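PDB 3S63: saposin-like protein from Necator americanus, which probably binds lipids and interacts with membranes, as a small, all-helical, disulfide-linked member of the saposin-like family from the human hookworm. Local coordinates for residues 12-17 / 34-38; 56-60 / 74-78. All blocks are in the same frame, centred on the assembly; numbering follows the deposited sequence.

Both contacts join helices of one compact saposin-like chain and lie on opposite sides of its centre, their own centres about 13 Å apart. Contact 1 packs helix 3-20 against helix 28-39 and is the more buried, with none of its touching residues exposed; contact 2 packs helix 46-65 against helix 71-77 and opens to the surface at I77. Each joins helices consecutive in the chain, while L14 and L35 of contact 1 also reach M53 of helix 46-65. Contact 1 mixes aliphatic packing with the carboxylate of E38, whereas contact 2 is carried by aliphatic and thioether groups. L14 bridges them: its CD1 lies 3.3 Å from V74 CG1, and its CD2 3.9 Å from I60 CG2.

Contact 1: 12-17 / 34-38; sequences IALRTV and QLKHE
Segments 12-17 and 34-38 are both helical, and their axes approach to 9.7 Å with N-to-C directions 128° apart, a steeply inclined antiparallel crossing. In register, A13 CA lies 6.4 Å from E38 CA, and V17 CA 6.4 Å from L35 CA. Apolar packing centres on V17 (chi1 t), which points at the partner helix: its CG2 is 3.5 Å from E38 CB and 4.1 Å from L35 CD2, and its CG1 4.1 Å from Q34 CB. L35 (m, t) also brings CD2 to 3.7 Å from L14 CD2, on the side where both leucines touch M53 of helix 46-65. E38 (t, p) lies within the interface, its CG 4.1 Å from A13 CB. Its OE1 makes a van der Waals approach of 3.2 Å to T16 CG2, while T16 OG1 donates a hydrogen bond to I12 O of its own helix at 2.8 Å. No polar bond joins the segments: these first two helices of the saposin fold meet through side-chain packing, the E38 methylenes serving as apolar surface and its OE2 forming a salt bridge with R41 just beyond the segment.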
loop_
_atom_site.group_PDB
_atom_site.type_symbol
_atom_site.label_atom_id
_atom_site.label_comp_id
_atom_site.label_asym_id
_atom_site.label_seq_id
_atom_site.Cartn_x
_atom_site.Cartn_y
_atom_site.Cartn_z
ATOM N N ILE A 12 5.727 1.541 3.036
ATOM C CA ILE A 12 5.941 2.950 2.792
ATOM C C ILE A 12 4.824 3.558 1.942
ATOM O O ILE A 12 4.341 4.650 2.223
ATOM C CB ILE A 12 7.286 3.146 2.082
ATOM C CG1 ILE A 12 8.414 2.588 2.958
ATOM C CG2 ILE A 12 7.514 4.602 1.746
ATOM C CD1 ILE A 12 9.769 2.591 2.272
ATOM N N ALA A 13 4.426 2.846 0.895
ATOM C CA ALA A 13 3.441 3.349 -0.041
ATOM C C ALA A 13 2.077 3.473 0.600
ATOM O O ALA A 13 1.404 4.482 0.440
ATOM C CB ALA A 13 3.370 2.458 -1.276
ATOM N N LEU A 14 1.656 2.446 1.321
ATOM C CA LEU A 14 0.322 2.434 1.908
ATOM C C LEU A 14 0.210 3.407 3.073
ATOM O O LEU A 14 -0.862 3.938 3.361
ATOM C CB LEU A 14 -0.033 1.031 2.395
ATOM C CG LEU A 14 -0.214 -0.022 1.317
ATOM C CD1 LEU A 14 -0.995 -1.167 1.886
ATOM C CD2 LEU A 14 -0.939 0.582 0.135
ATOM N N ARG A 15 1.325 3.618 3.757
ATOM C CA ARG A 15 1.351 4.450 4.947
ATOM C C ARG A 15 1.339 5.908 4.549
ATOM O O ARG A 15 0.667 6.729 5.165
ATOM C CB ARG A 15 2.612 4.143 5.740
ATOM C CG ARG A 15 2.809 5.000 6.959
ATOM C CD ARG A 15 4.166 5.670 6.896
ATOM N NE ARG A 15 5.205 4.895 7.566
ATOM C CZ ARG A 15 6.452 4.784 7.120
ATOM N NH1 ARG A 15 6.811 5.382 5.986
ATOM N NH2 ARG A 15 7.336 4.068 7.803
ATOM N N THR A 16 2.102 6.211 3.505
ATOM C CA THR A 16 2.203 7.553 2.962
ATOM C C THR A 16 0.855 8.027 2.415
ATOM O O THR A 16 0.435 9.144 2.687
ATOM C CB THR A 16 3.298 7.622 1.878
ATOM O OG1 THR A 16 4.584 7.460 2.490
ATOM C CG2 THR A 16 3.282 8.950 1.177
ATOM N N VAL A 17 0.171 7.169 1.665
ATOM C CA VAL A 17 -1.151 7.496 1.140
ATOM C C VAL A 17 -2.201 7.586 2.254
ATOM O O VAL A 17 -3.109 8.417 2.192
ATOM C CB VAL A 17 -1.616 6.484 0.072
ATOM C CG1 VAL A 17 -3.104 6.668 -0.238
ATOM C CG2 VAL A 17 -0.743 6.585 -1.191
ATOM N N GLN A 34 -4.546 8.432 -5.761
ATOM C CA GLN A 34 -3.361 8.689 -4.922
ATOM C C GLN A 34 -2.417 7.517 -4.821
ATOM O O GLN A 34 -1.203 7.698 -4.843
ATOM C CB GLN A 34 -3.739 9.128 -3.508
ATOM C CG GLN A 34 -3.860 10.636 -3.349
ATOM C CD GLN A 34 -2.557 11.370 -3.613
ATOM O OE1 GLN A 34 -1.492 10.976 -3.120
ATOM N NE2 GLN A 34 -2.636 12.443 -4.394
ATOM N N LEU A 35 -2.968 6.317 -4.677
ATOM C CA LEU A 35 -2.143 5.119 -4.703
ATOM C C LEU A 35 -1.288 5.139 -5.973
ATOM O O LEU A 35 -0.063 4.992 -5.900
ATOM C CB LEU A 35 -2.993 3.843 -4.577
ATOM C CG LEU A 35 -3.551 3.481 -3.183
ATOM C CD1 LEU A 35 -4.678 2.477 -3.263
ATOM C CD2 LEU A 35 -2.475 3.000 -2.211
ATOM N N LYS A 36 -1.919 5.374 -7.124
ATOM C CA LYS A 36 -1.192 5.507 -8.401
ATOM C C LYS A 36 -0.107 6.593 -8.379
ATOM O O LYS A 36 1.028 6.342 -8.788
ATOM C CB LYS A 36 -2.165 5.734 -9.570
ATOM C CG LYS A 36 -2.979 4.497 -9.923
ATOM C CD LYS A 36 -4.172 4.772 -10.840
ATOM C CE LYS A 36 -3.765 5.146 -12.262
ATOM N NZ LYS A 36 -4.918 5.026 -13.217
ATOM N N HIS A 37 -0.453 7.788 -7.895
ATOM C CA HIS A 37 0.510 8.887 -7.776
ATOM C C HIS A 37 1.681 8.489 -6.884
ATOM O O HIS A 37 2.831 8.821 -7.155
ATOM C CB HIS A 37 -0.176 10.159 -7.236
ATOM C CG HIS A 37 0.779 11.272 -6.901
ATOM N ND1 HIS A 37 1.490 11.318 -5.718
ATOM C CD2 HIS A 37 1.142 12.376 -7.597
ATOM C CE1 HIS A 37 2.256 12.397 -5.703
ATOM N NE2 HIS A 37 2.063 13.055 -6.832
ATOM N N GLU A 38 1.384 7.765 -5.817
ATOM C CA GLU A 38 2.409 7.392 -4.868
ATOM C C GLU A 38 3.309 6.294 -5.434
ATOM O O GLU A 38 4.500 6.227 -5.110
ATOM C CB GLU A 38 1.771 6.971 -3.542
ATOM C CG GLU A 38 2.710 6.241 -2.608
ATOM C CD GLU A 38 3.857 7.099 -2.105
ATOM O OE1 GLU A 38 3.687 8.328 -1.986
ATOM O OE2 GLU A 38 4.929 6.539 -1.807
#

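Contact 2: 56-60 / 74-78; sequences NSDLI and VCLIM
In the saposin fold of this protein the last modelled helix, 71-77, packs on helix 46-65, here through segments 56-60 and 74-78. Segment 56-60 is helical, kinked where the N atoms of D58 and L59 lack bonds to the preceding turn; the partner segment begins as helix. The segments run in roughly opposite directions, with I60 CA 6.9 Å from V74 CA and N56 CA 7.8 Å from M78 CA. M78 and L59 contribute most of the contact. L59 (t, p) points across, its CD2 lying 3.8 Å from V74 CG2, 4.0 Å from I77 CG2 and 3.6 Å from M78 CG. V74 (p) closes the inner side, CG2 being 4.2 Å from I60 CG1, next to L14 of helix 3-20. C75 points away, and its disulfide to C10 ties this helix to helix 3-20. M78 (m, t, m) extends back over the other helix, where its SD meets both ends of segment 56-60, 3.5 Å from N56 CB and 4.2 Å from I60 CG1.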
loop_
_atom_site.group_PDB
_atom_site.type_symbol
_atom_site.label_atom_id
_atom_site.label_comp_id
_atom_site.label_asym_id
_atom_site.label_seq_id
_atom_site.Cartn_x
_atom_site.Cartn_y
_atom_site.Cartn_z
ATOM N N ASN A 56 -5.737 -4.969 -5.931
ATOM C CA ASN A 56 -6.114 -5.024 -4.520
ATOM C C ASN A 56 -6.672 -3.762 -3.903
ATOM O O ASN A 56 -6.680 -3.651 -2.679
ATOM C CB ASN A 56 -4.921 -5.462 -3.667
ATOM C CG ASN A 56 -4.468 -6.847 -3.993
ATOM O OD1 ASN A 56 -5.122 -7.822 -3.620
ATOM N ND2 ASN A 56 -3.347 -6.957 -4.699
ATOM N N SER A 57 -7.122 -2.810 -4.716
ATOM C CA SER A 57 -7.552 -1.518 -4.169
ATOM C C SER A 57 -8.744 -1.664 -3.229
ATOM O O SER A 57 -8.905 -0.869 -2.318
ATOM C CB SER A 57 -7.823 -0.470 -5.268
ATOM O OG SER A 57 -8.975 -0.753 -6.055
ATOM N N ASP A 58 -9.570 -2.683 -3.454
ATOM C CA ASP A 58 -10.720 -2.940 -2.593
ATOM C C ASP A 58 -10.281 -3.403 -1.215
ATOM O O ASP A 58 -10.809 -2.953 -0.208
ATOM C CB ASP A 58 -11.694 -3.939 -3.234
ATOM C CG ASP A 58 -11.030 -5.275 -3.629
ATOM O OD1 ASP A 58 -9.800 -5.443 -3.480
ATOM O OD2 ASP A 58 -11.761 -6.170 -4.106
ATOM N N LEU A 59 -9.299 -4.291 -1.166
ATOM C CA LEU A 59 -8.767 -4.742 0.109
ATOM C C LEU A 59 -8.063 -3.593 0.825
ATOM O O LEU A 59 -8.261 -3.395 2.019
ATOM C CB LEU A 59 -7.808 -5.903 -0.091
ATOM C CG LEU A 59 -7.039 -6.337 1.158
ATOM C CD1 LEU A 59 -7.808 -7.411 1.929
ATOM C CD2 LEU A 59 -5.645 -6.830 0.766
ATOM N N ILE A 60 -7.250 -2.824 0.104
ATOM C CA ILE A 60 -6.590 -1.664 0.706
ATOM C C ILE A 60 -7.582 -0.601 1.185
ATOM O O ILE A 60 -7.384 -0.000 2.225
ATOM C CB ILE A 60 -5.582 -1.028 -0.256
ATOM C CG1 ILE A 60 -4.596 -2.085 -0.720
ATOM C CG2 ILE A 60 -4.848 0.119 0.413
ATOM C CD1 ILE A 60 -3.845 -1.690 -1.976
ATOM N N VAL A 74 -1.720 -5.531 5.803
ATOM C CA VAL A 74 -2.412 -5.611 4.531
ATOM C C VAL A 74 -1.411 -6.102 3.484
ATOM O O VAL A 74 -1.786 -6.756 2.521
ATOM C CB VAL A 74 -3.081 -4.250 4.172
ATOM C CG1 VAL A 74 -2.087 -3.143 4.280
ATOM C CG2 VAL A 74 -3.706 -4.267 2.783
ATOM N N CYS A 75 -0.129 -5.829 3.708
ATOM C CA CYS A 75 0.932 -6.275 2.806
ATOM C C CYS A 75 1.244 -7.769 2.965
ATOM O O CYS A 75 1.775 -8.409 2.061
ATOM C CB CYS A 75 2.198 -5.443 3.029
ATOM S SG CYS A 75 2.050 -3.722 2.473
ATOM N N LEU A 76 0.917 -8.307 4.134
ATOM C CA LEU A 76 1.025 -9.727 4.398
ATOM C C LEU A 76 -0.095 -10.474 3.686
ATOM O O LEU A 76 0.106 -11.577 3.180
ATOM C CB LEU A 76 0.943 -9.975 5.911
ATOM C CG LEU A 76 2.176 -9.638 6.759
ATOM C CD1 LEU A 76 1.880 -9.688 8.243
ATOM C CD2 LEU A 76 3.345 -10.552 6.423
ATOM N N ILE A 77 -1.282 -9.871 3.667
ATOM C CA ILE A 77 -2.463 -10.471 3.037
ATOM C C ILE A 77 -2.301 -10.523 1.528
ATOM O O ILE A 77 -2.842 -11.406 0.854
ATOM C CB ILE A 77 -3.735 -9.672 3.355
ATOM C CG1 ILE A 77 -3.988 -9.627 4.860
ATOM C CG2 ILE A 77 -4.926 -10.271 2.675
ATOM C CD1 ILE A 77 -5.065 -8.612 5.259
ATOM N N MET A 78 -1.552 -9.560 1.007
ATOM C CA MET A 78 -1.267 -9.465 -0.413
ATOM C C MET A 78 -0.027 -10.271 -0.726
ATOM O O MET A 78 0.348 -10.424 -1.882
ATOM C CB MET A 78 -1.054 -8.007 -0.789
ATOM C CG MET A 78 -2.253 -7.139 -0.472
ATOM S SD MET A 78 -2.265 -5.570 -1.325
ATOM C CE MET A 78 -0.881 -4.736 -0.557
#